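Local coordinates for cystathionine beta-lyases/cystathionine gamma-synthases (Corynebacterium glutamicum, PDB 5X5H), which probably catalyses the pyridoxal-phosphate-dependent joining of O-succinyl-L-homoserine and L-cysteine into L,L-cystathionine, with release of succinate, at residues Lys175-Asn180 against Ala195-His200; Glu270-Arg275 against Ala377-Ala382; Thr202-Gly207 against Ala330-Gly335. All coordinates share one frame; numbering follows the deposited sequence.

In the fold
Interaction 1 comes first along the chain: strand 175-179 runs through helix 184-187 and returns as strand 197-201, closing a short beta-alpha-beta loop inside the large seven-stranded sheet. Interaction 3 opens beyond that strand, at 202-207, and reaches across more than 120 residues to 330-335, in a loop of the smaller C-terminal sheet. Before it closes, interaction 2 opens at 270-275 and closes near the C terminus at 377-382, so interactions 2 and 3 cross. Interactions 1 and 3 touch through H200 and I206 and share the PLP; interaction 3 ties the loop after strand 197-201 to the C-terminal part. Interaction 2 lies apart, about 23 Å from interaction 3 between centres, and joins helices 254-273 and 372-384.

Interaction 1: Lys175-Asn180 against Ala195-His200; sequences KLVVDN and AHAVLH. With PLP (pyridoxal-5'-phosphate), chain B.
L199 lays its CD1 methyl against the carboxylate of D179, CD1 to CG 3.8 Å, both side chains rising from the same face of two parallel strands of a beta-alpha-beta unit. With D179 CG anti to its backbone N (chi1 176°), the carboxylate reaches past this methyl to the cofactor and brings OD2 within 2.7 Å of PLP N1. The hydroxyl of T181 holds the other oxygen, OD1. Beneath this pair the strands are laced by V178 N to A197 O, L199 N to V178 O and N180 N to L199 O, the last at 2.9 Å. V198 CG1 packs on N180 CB at 3.6 Å, while the amide of N180 is held by E71 and Q188.

Just before strand 197-201 begins, a side chain joins the backbone pattern. H196 grips L176 twice: its N donates to L176 O at 2.8 Å, and its ND1 accepts from L176 N at 2.9 Å, the donor tilted 24° from the ring plane. K175 CG covers one face of this ring in a CH-pi contact, 4.2 Å from the centroid. Because ND1 is an acceptor, a neutral H196 would carry its proton on NE2. At the other end, an aspartate beside the pyridine nitrogen, as in other fold-type I PLP enzymes, probably keeps N1 protonated and the ring electron-withdrawing.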
loop_
_atom_site.group_PDB
_atom_site.type_symbol
_atom_site.label_atom_id
_atom_site.label_comp_id
_atom_site.label_asym_id
_atom_site.label_seq_id
_atom_site.Cartn_x
_atom_site.Cartn_y
_atom_site.Cartn_z
ATOM N N LYS A 175 -2.724 -39.561 2.906
ATOM C CA LYS A 175 -2.274 -38.480 3.790
ATOM C C LYS A 175 -3.479 -37.758 4.430
ATOM O O LYS A 175 -4.452 -37.581 3.692
ATOM C CB LYS A 175 -1.383 -37.492 3.034
ATOM C CG LYS A 175 -0.014 -38.136 2.599
ATOM C CD LYS A 175 0.827 -37.051 1.950
ATOM C CE LYS A 175 2.063 -37.637 1.233
ATOM N NZ LYS A 175 2.778 -38.526 2.125
ATOM N N LEU A 176 -3.363 -37.372 5.656
ATOM C CA LEU A 176 -4.342 -36.555 6.354
ATOM C C LEU A 176 -3.943 -35.083 6.231
ATOM O O LEU A 176 -2.834 -34.718 6.713
ATOM C CB LEU A 176 -4.475 -36.934 7.778
ATOM C CG LEU A 176 -5.302 -36.077 8.702
ATOM C CD1 LEU A 176 -6.751 -35.963 8.193
ATOM C CD2 LEU A 176 -5.157 -36.494 10.152
ATOM N N VAL A 177 -4.853 -34.300 5.684
ATOM C CA VAL A 177 -4.705 -32.837 5.660
ATOM C C VAL A 177 -5.845 -32.273 6.489
ATOM O O VAL A 177 -6.999 -32.618 6.327
ATOM C CB VAL A 177 -4.687 -32.244 4.298
ATOM C CG1 VAL A 177 -4.684 -30.683 4.361
ATOM C CG2 VAL A 177 -3.527 -32.841 3.481
ATOM N N VAL A 178 -5.456 -31.374 7.430
ATOM C CA VAL A 178 -6.434 -30.642 8.267
ATOM C C VAL A 178 -6.503 -29.195 7.786
ATOM O O VAL A 178 -5.454 -28.508 7.763
ATOM C CB VAL A 178 -6.184 -30.749 9.765
ATOM C CG1 VAL A 178 -7.098 -29.929 10.534
ATOM C CG2 VAL A 178 -6.237 -32.231 10.213
ATOM N N ASP A 179 -7.694 -28.745 7.474
ATOM C CA ASP A 179 -7.994 -27.316 7.253
ATOM C C ASP A 179 -8.249 -26.735 8.639
ATOM O O ASP A 179 -9.273 -27.029 9.269
ATOM C CB ASP A 179 -9.124 -27.179 6.293
ATOM C CG ASP A 179 -9.580 -25.732 6.071
ATOM O OD1 ASP A 179 -9.221 -24.833 6.885
ATOM O OD2 ASP A 179 -10.398 -25.529 5.097
ATOM N N ASN A 180 -7.237 -25.997 9.135
ATOM C CA ASN A 180 -7.202 -25.430 10.502
ATOM C C ASN A 180 -7.627 -23.978 10.548
ATOM O O ASN A 180 -7.294 -23.283 11.522
ATOM C CB ASN A 180 -5.798 -25.644 11.088
ATOM C CG ASN A 180 -5.706 -25.554 12.549
ATOM O OD1 ASN A 180 -6.614 -26.010 13.245
ATOM N ND2 ASN A 180 -4.651 -24.933 13.093
ATOM N N ALA A 195 -1.400 -35.068 11.631
ATOM C CA ALA A 195 -1.681 -34.655 10.297
ATOM C C ALA A 195 -0.396 -34.519 9.430
ATOM O O ALA A 195 0.665 -34.174 9.976
ATOM C CB ALA A 195 -2.345 -33.272 10.364
ATOM N N HIS A 196 -0.489 -34.771 8.156
ATOM C CA HIS A 196 0.654 -34.662 7.217
ATOM C C HIS A 196 0.893 -33.215 6.782
ATOM O O HIS A 196 2.056 -32.807 6.536
ATOM C CB HIS A 196 0.541 -35.581 6.022
ATOM C CG HIS A 196 0.492 -37.020 6.412
ATOM N ND1 HIS A 196 -0.685 -37.690 6.704
ATOM C CD2 HIS A 196 1.502 -37.928 6.543
ATOM C CE1 HIS A 196 -0.387 -38.956 7.042
ATOM N NE2 HIS A 196 0.928 -39.121 6.928
ATOM N N ALA A 197 -0.182 -32.471 6.621
ATOM C CA ALA A 197 -0.097 -31.071 6.233
ATOM C C ALA A 197 -1.306 -30.360 6.867
ATOM O O ALA A 197 -2.310 -30.939 7.224
ATOM C CB ALA A 197 -0.054 -30.888 4.736
ATOM N N VAL A 198 -1.156 -29.025 6.948
ATOM C CA VAL A 198 -2.200 -28.142 7.493
ATOM C C VAL A 198 -2.425 -27.034 6.502
ATOM O O VAL A 198 -1.453 -26.453 6.005
ATOM C CB VAL A 198 -1.875 -27.593 8.890
ATOM C CG1 VAL A 198 -2.840 -26.545 9.342
ATOM C CG2 VAL A 198 -1.844 -28.737 9.895
ATOM N N LEU A 199 -3.687 -26.719 6.254
ATOM C CA LEU A 199 -4.113 -25.634 5.387
ATOM C C LEU A 199 -4.766 -24.548 6.203
ATOM O O LEU A 199 -5.627 -24.833 7.042
ATOM C CB LEU A 199 -5.061 -26.193 4.361
ATOM C CG LEU A 199 -5.790 -25.414 3.234
ATOM C CD1 LEU A 199 -6.814 -24.452 3.735
ATOM C CD2 LEU A 199 -4.952 -24.737 2.282
ATOM N N HIS A 200 -4.521 -23.294 5.838
ATOM C CA HIS A 200 -5.239 -22.150 6.293
ATOM C C HIS A 200 -5.743 -21.258 5.192
ATOM O O HIS A 200 -4.983 -20.931 4.289
ATOM C CB HIS A 200 -4.347 -21.204 7.200
ATOM C CG HIS A 200 -4.069 -21.798 8.501
ATOM N ND1 HIS A 200 -2.952 -22.529 8.855
ATOM C CD2 HIS A 200 -4.897 -21.826 9.554
ATOM C CE1 HIS A 200 -3.134 -22.944 10.116
ATOM N NE2 HIS A 200 -4.323 -22.512 10.521
HETATM N N1 PLP B . -11.595 -23.221 4.380
HETATM C C2 PLP B . -12.420 -22.698 5.261
HETATM C C2A PLP B . -12.685 -23.494 6.494
HETATM C C3 PLP B . -12.850 -21.422 5.111
HETATM O O3 PLP B . -13.689 -20.811 6.015
HETATM C C4 PLP B . -12.507 -20.656 3.984
HETATM C C4A PLP B . -13.011 -19.278 3.841
HETATM C C5 PLP B . -11.757 -21.283 2.960
HETATM C C6 PLP B . -11.318 -22.567 3.231
HETATM C C5A PLP B . -11.414 -20.623 1.626
HETATM O O4P PLP B . -10.410 -19.565 1.793
HETATM P P PLP B . -10.411 -18.304 0.834
HETATM O O1P PLP B . -11.763 -17.632 0.969
HETATM O O2P PLP B . -9.231 -17.554 1.421
HETATM O O3P PLP B . -10.121 -18.793 -0.587
#

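Interaction 2: Glu270-Arg275 against Ala377-Ala382; sequences EFLDSR and ADVEQA
F271 puts the far end of its ring across the base of E380, CZ lying 3.8 Å from E380 CB. Its CG stands anti to the backbone N (chi1 174°), which carries the ring out toward helix 372-384. There the two side chains run roughly at right angles, the ring and carboxylate planes turned 72° apart. V379 meets the same ring at its edge, CG1 coming within 4.0 Å of F271 CE2. The other neighbour of this methyl is L272, whose CD2 branch swings in to 3.7 Å from V379 CG1, so one methyl serves two successive residues of helix 254-273.

At the outer side the contact turns polar. R275 CG, anti to the carbonyl carbon (chi1 -70°), lies over one face of the F271 ring near its rim; the bends at chi2 and chi3 beyond it bring NH1 beside E380 CG. R275 NH1 and E380 OE2 stay 4.4 Å apart, beyond a salt bridge, but a water lying in the guanidinium plane accepts from NH1 at 3.0 Å and donates to OE2 at 2.8 Å. The stronger hold on R275 is a salt bridge from NH2 to E277, with a hydrogen bond to N384. S274 OG turns back to a lone pair of F271 O at 2.7 Å, an oxygen that also accepts from S274 N.

This helix-on-helix packing of 254-273 against 372-384 lies away from the cofactor site. F271 continues along helix 372-384 onto L376 and L383, whereas L272 faces the C-terminal sheet, on V281 of strand 278-282 and I306 and V308 of strand 305-310.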
loop_
_atom_site.group_PDB
_atom_site.type_symbol
_atom_site.label_atom_id
_atom_site.label_comp_id
_atom_site.label_asym_id
_atom_site.label_seq_id
_atom_site.Cartn_x
_atom_site.Cartn_y
_atom_site.Cartn_z
ATOM N N GLU A 270 -23.651 -19.000 25.600
ATOM C CA GLU A 270 -24.406 -19.263 26.865
ATOM C C GLU A 270 -25.656 -18.463 26.752
ATOM O O GLU A 270 -26.790 -18.999 27.071
ATOM C CB GLU A 270 -23.537 -18.802 28.057
ATOM C CG GLU A 270 -24.191 -18.781 29.423
ATOM C CD GLU A 270 -23.174 -18.295 30.476
ATOM O OE1 GLU A 270 -22.929 -17.057 30.548
ATOM O OE2 GLU A 270 -22.551 -19.173 31.139
ATOM N N PHE A 271 -25.676 -17.206 26.345
ATOM C CA PHE A 271 -26.911 -16.417 26.294
ATOM C C PHE A 271 -27.884 -17.062 25.284
ATOM O O PHE A 271 -29.093 -17.223 25.571
ATOM C CB PHE A 271 -26.624 -14.975 25.841
ATOM C CG PHE A 271 -27.824 -14.196 25.631
ATOM C CD1 PHE A 271 -28.591 -13.843 26.727
ATOM C CD2 PHE A 271 -28.194 -13.750 24.453
ATOM C CE1 PHE A 271 -29.776 -13.111 26.543
ATOM C CE2 PHE A 271 -29.383 -13.034 24.224
ATOM C CZ PHE A 271 -30.174 -12.702 25.308
ATOM N N LEU A 272 -27.468 -17.489 24.116
ATOM C CA LEU A 272 -28.325 -18.086 23.112
ATOM C C LEU A 272 -28.932 -19.340 23.645
ATOM O O LEU A 272 -30.116 -19.611 23.315
ATOM C CB LEU A 272 -27.601 -18.335 21.750
ATOM C CG LEU A 272 -27.210 -17.103 20.998
ATOM C CD1 LEU A 272 -26.067 -17.482 20.029
ATOM C CD2 LEU A 272 -28.408 -16.453 20.290
ATOM N N ASP A 273 -28.196 -20.092 24.422
ATOM C CA ASP A 273 -28.658 -21.401 24.961
ATOM C C ASP A 273 -29.762 -21.189 25.987
ATOM O O ASP A 273 -30.458 -22.184 26.283
ATOM C CB ASP A 273 -27.549 -22.243 25.527
ATOM C CG ASP A 273 -27.621 -23.689 25.037
ATOM O OD1 ASP A 273 -28.370 -24.017 24.087
ATOM O OD2 ASP A 273 -26.854 -24.489 25.547
ATOM N N SER A 274 -30.009 -19.969 26.402
ATOM C CA SER A 274 -31.094 -19.704 27.400
ATOM C C SER A 274 -32.331 -19.228 26.724
ATOM O O SER A 274 -33.369 -18.936 27.422
ATOM C CB SER A 274 -30.590 -18.635 28.367
ATOM O OG SER A 274 -30.623 -17.308 27.741
ATOM N N ARG A 275 -32.380 -19.082 25.413
ATOM C CA ARG A 275 -33.492 -18.416 24.742
ATOM C C ARG A 275 -34.377 -19.409 23.997
ATOM O O ARG A 275 -33.912 -20.248 23.254
ATOM C CB ARG A 275 -32.912 -17.381 23.771
ATOM C CG ARG A 275 -32.265 -16.204 24.507
ATOM C CD ARG A 275 -33.231 -15.312 25.203
ATOM N NE ARG A 275 -34.146 -14.672 24.293
ATOM C CZ ARG A 275 -34.588 -13.408 24.340
ATOM N NH1 ARG A 275 -34.180 -12.544 25.243
ATOM N NH2 ARG A 275 -35.477 -13.051 23.465
ATOM N N ALA A 377 -26.284 -7.083 23.839
ATOM C CA ALA A 377 -27.426 -6.202 23.620
ATOM C C ALA A 377 -27.955 -6.329 22.227
ATOM O O ALA A 377 -29.187 -6.323 21.916
ATOM C CB ALA A 377 -27.104 -4.777 23.985
ATOM N N ASP A 378 -27.044 -6.447 21.247
ATOM C CA ASP A 378 -27.460 -6.562 19.850
ATOM C C ASP A 378 -28.138 -7.873 19.567
ATOM O O ASP A 378 -29.221 -7.903 18.877
ATOM C CB ASP A 378 -26.256 -6.384 18.898
ATOM C CG ASP A 378 -26.638 -6.170 17.480
ATOM O OD1 ASP A 378 -27.639 -5.440 17.191
ATOM O OD2 ASP A 378 -25.890 -6.660 16.555
ATOM N N VAL A 379 -27.608 -8.979 20.064
ATOM C CA VAL A 379 -28.251 -10.283 19.939
ATOM C C VAL A 379 -29.610 -10.268 20.622
ATOM O O VAL A 379 -30.556 -10.799 20.022
ATOM C CB VAL A 379 -27.360 -11.449 20.480
ATOM C CG1 VAL A 379 -28.086 -12.782 20.442
ATOM C CG2 VAL A 379 -26.063 -11.524 19.676
ATOM N N GLU A 380 -29.685 -9.785 21.818
ATOM C CA GLU A 380 -30.988 -9.729 22.582
ATOM C C GLU A 380 -32.005 -8.934 21.824
ATOM O O GLU A 380 -33.171 -9.497 21.597
ATOM C CB GLU A 380 -30.779 -9.227 23.992
ATOM C CG GLU A 380 -32.043 -9.180 24.838
ATOM C CD GLU A 380 -31.784 -8.650 26.264
ATOM O OE1 GLU A 380 -30.862 -7.804 26.453
ATOM O OE2 GLU A 380 -32.568 -8.979 27.154
ATOM N N GLN A 381 -31.748 -7.742 21.343
ATOM C CA GLN A 381 -32.717 -6.954 20.597
ATOM C C GLN A 381 -33.123 -7.618 19.298
ATOM O O GLN A 381 -34.319 -7.625 18.892
ATOM C CB GLN A 381 -32.308 -5.490 20.460
ATOM C CG GLN A 381 -31.121 -5.285 19.470
ATOM C CD GLN A 381 -31.509 -5.243 18.057
ATOM O OE1 GLN A 381 -32.655 -4.863 17.727
ATOM N NE2 GLN A 381 -30.597 -5.614 17.128
ATOM N N ALA A 382 -32.195 -8.322 18.651
ATOM C CA ALA A 382 -32.528 -8.981 17.416
ATOM C C ALA A 382 -33.449 -10.154 17.666
ATOM O O ALA A 382 -34.438 -10.353 16.907
ATOM C CB ALA A 382 -31.268 -9.466 16.707
HETATM O O HOH W 1 -35.059 -9.860 26.243
#

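Interaction 3: Thr202-Gly207 against Ala330-Gly335; sequences TTKYIG and AESLGG. With PLP (pyridoxal-5'-phosphate), chain B.
K204, which holds PLP in a Schiff-base linkage in this fold-type I enzyme, runs obliquely across L333, its CD 3.9 Å from L333 CG. The bond from K204 NZ to PLP C4A, 1.4 Å, is the covalent attachment; NZ also donates weakly to PLP O3. L333 has its CG between the backbone N and the carbonyl carbon (chi1 65°), turning the isobutyl group toward the lysine, with CD1 against K204 CB and CG and CD2 toward PLP O3.

The next residue along each segment forms a second layer. G334 sets its CA over the centre of the Y205 ring, a CH-pi contact 3.6 Å from the centroid, and with phi 80° and no side chain it can approach the K204-Y205 backbone closely. L333 reaches the same ring from another direction, at about a right angle to Y205, its CD1 4.0 Å from CE2. H261 adds an edge-to-face partner for Y205.

T203 turns to the phosphate, OG1 donating to PLP O2P at 2.7 Å and held by G214 N. Y52 of the second subunit packs on T203, K204 and S332. Behind the lysine, one water bridges the segments, 3.0 Å from T203 O and 2.7 Å from S332 OG.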
loop_
_atom_site.group_PDB
_atom_site.type_symbol
_atom_site.label_atom_id
_atom_site.label_comp_id
_atom_site.label_asym_id
_atom_site.label_seq_id
_atom_site.Cartn_x
_atom_site.Cartn_y
_atom_site.Cartn_z
ATOM N N THR A 202 -5.811 -17.625 5.306
ATOM C CA THR A 202 -5.352 -16.519 6.124
ATOM C C THR A 202 -6.235 -15.332 5.991
ATOM O O THR A 202 -6.146 -14.363 6.782
ATOM C CB THR A 202 -3.905 -16.199 5.819
ATOM O OG1 THR A 202 -3.763 -15.745 4.450
ATOM C CG2 THR A 202 -2.976 -17.363 5.973
ATOM N N THR A 203 -7.177 -15.339 5.005
ATOM C CA THR A 203 -8.259 -14.366 4.892
ATOM C C THR A 203 -9.001 -14.128 6.174
ATOM O O THR A 203 -9.589 -13.057 6.362
ATOM C CB THR A 203 -9.219 -14.913 3.813
ATOM O OG1 THR A 203 -8.460 -15.257 2.646
ATOM C CG2 THR A 203 -10.234 -13.849 3.427
ATOM N N LYS A 204 -9.084 -15.175 6.970
ATOM C CA LYS A 204 -9.905 -15.204 8.173
ATOM C C LYS A 204 -9.110 -14.762 9.414
ATOM O O LYS A 204 -8.711 -13.619 9.426
ATOM C CB LYS A 204 -10.567 -16.580 8.279
ATOM C CG LYS A 204 -11.212 -17.198 7.089
ATOM C CD LYS A 204 -12.065 -16.310 6.373
ATOM C CE LYS A 204 -12.792 -16.989 5.092
ATOM N NZ LYS A 204 -13.186 -18.449 4.930
ATOM N N TYR A 205 -8.902 -15.593 10.401
ATOM C CA TYR A 205 -8.245 -15.191 11.622
ATOM C C TYR A 205 -6.815 -14.758 11.543
ATOM O O TYR A 205 -6.399 -13.854 12.332
ATOM C CB TYR A 205 -8.383 -16.258 12.739
ATOM C CG TYR A 205 -9.767 -16.524 13.278
ATOM C CD1 TYR A 205 -10.320 -15.656 14.126
ATOM C CD2 TYR A 205 -10.507 -17.605 12.825
ATOM C CE1 TYR A 205 -11.580 -15.903 14.665
ATOM C CE2 TYR A 205 -11.779 -17.816 13.309
ATOM C CZ TYR A 205 -12.285 -16.947 14.205
ATOM O OH TYR A 205 -13.573 -17.175 14.749
ATOM N N ILE A 206 -5.996 -15.426 10.726
ATOM C CA ILE A 206 -4.574 -15.087 10.713
ATOM C C ILE A 206 -4.357 -13.607 10.306
ATOM O O ILE A 206 -3.707 -12.845 11.050
ATOM C CB ILE A 206 -3.789 -16.090 9.879
ATOM C CG1 ILE A 206 -3.663 -17.369 10.675
ATOM C CG2 ILE A 206 -2.446 -15.550 9.422
ATOM C CD1 ILE A 206 -3.180 -18.545 9.822
ATOM N N GLY A 207 -4.917 -13.151 9.191
ATOM C CA GLY A 207 -4.919 -11.723 8.901
ATOM C C GLY A 207 -5.686 -10.906 9.867
ATOM O O GLY A 207 -5.234 -9.871 10.310
ATOM N N ALA A 330 -22.926 -10.275 6.255
ATOM C CA ALA A 330 -21.879 -10.367 5.238
ATOM C C ALA A 330 -21.283 -11.705 5.248
ATOM O O ALA A 330 -21.317 -12.435 6.285
ATOM C CB ALA A 330 -20.771 -9.298 5.541
ATOM N N GLU A 331 -20.626 -12.129 4.185
ATOM C CA GLU A 331 -19.865 -13.331 4.119
ATOM C C GLU A 331 -18.503 -13.148 4.845
ATOM O O GLU A 331 -18.149 -12.047 5.207
ATOM C CB GLU A 331 -19.705 -13.866 2.677
ATOM C CG GLU A 331 -21.062 -14.215 2.041
ATOM C CD GLU A 331 -20.887 -14.833 0.672
ATOM O OE1 GLU A 331 -20.241 -14.185 -0.137
ATOM O OE2 GLU A 331 -21.461 -15.917 0.353
ATOM N N SER A 332 -17.794 -14.237 5.040
ATOM C CA SER A 332 -16.479 -14.274 5.710
ATOM C C SER A 332 -16.617 -14.299 7.211
ATOM O O SER A 332 -17.677 -14.397 7.800
ATOM C CB SER A 332 -15.530 -13.182 5.258
ATOM O OG SER A 332 -14.130 -13.684 5.405
ATOM N N LEU A 333 -15.453 -14.348 7.838
ATOM C CA LEU A 333 -15.312 -14.608 9.254
ATOM C C LEU A 333 -13.923 -14.326 9.715
ATOM O O LEU A 333 -12.993 -14.158 8.872
ATOM C CB LEU A 333 -15.742 -16.083 9.578
ATOM C CG LEU A 333 -14.852 -17.129 8.958
ATOM C CD1 LEU A 333 -13.897 -17.755 9.927
ATOM C CD2 LEU A 333 -15.625 -18.172 8.187
ATOM N N GLY A 334 -13.735 -14.285 11.035
ATOM C CA GLY A 334 -12.423 -14.207 11.640
ATOM C C GLY A 334 -11.807 -12.835 11.665
ATOM O O GLY A 334 -10.635 -12.739 12.113
ATOM N N GLY A 335 -12.545 -11.837 11.351
ATOM C CA GLY A 335 -12.077 -10.466 11.557
ATOM C C GLY A 335 -12.450 -9.928 12.881
ATOM O O GLY A 335 -13.213 -10.483 13.661
HETATM N N1 PLP B . -11.595 -23.221 4.380
HETATM C C2 PLP B . -12.420 -22.698 5.261
HETATM C C2A PLP B . -12.685 -23.494 6.494
HETATM C C3 PLP B . -12.850 -21.422 5.111
HETATM O O3 PLP B . -13.689 -20.811 6.015
HETATM C C4 PLP B . -12.507 -20.656 3.984
HETATM C C4A PLP B . -13.011 -19.278 3.841
HETATM C C5 PLP B . -11.757 -21.283 2.960
HETATM C C6 PLP B . -11.318 -22.567 3.231
HETATM C C5A PLP B . -11.414 -20.623 1.626
HETATM O O4P PLP B . -10.410 -19.565 1.793
HETATM P P PLP B . -10.411 -18.304 0.834
HETATM O O1P PLP B . -11.763 -17.632 0.969
HETATM O O2P PLP B . -9.231 -17.554 1.421
HETATM O O3P PLP B . -10.121 -18.793 -0.587
HETATM O O HOH W 2 -12.269 -11.836 6.122
#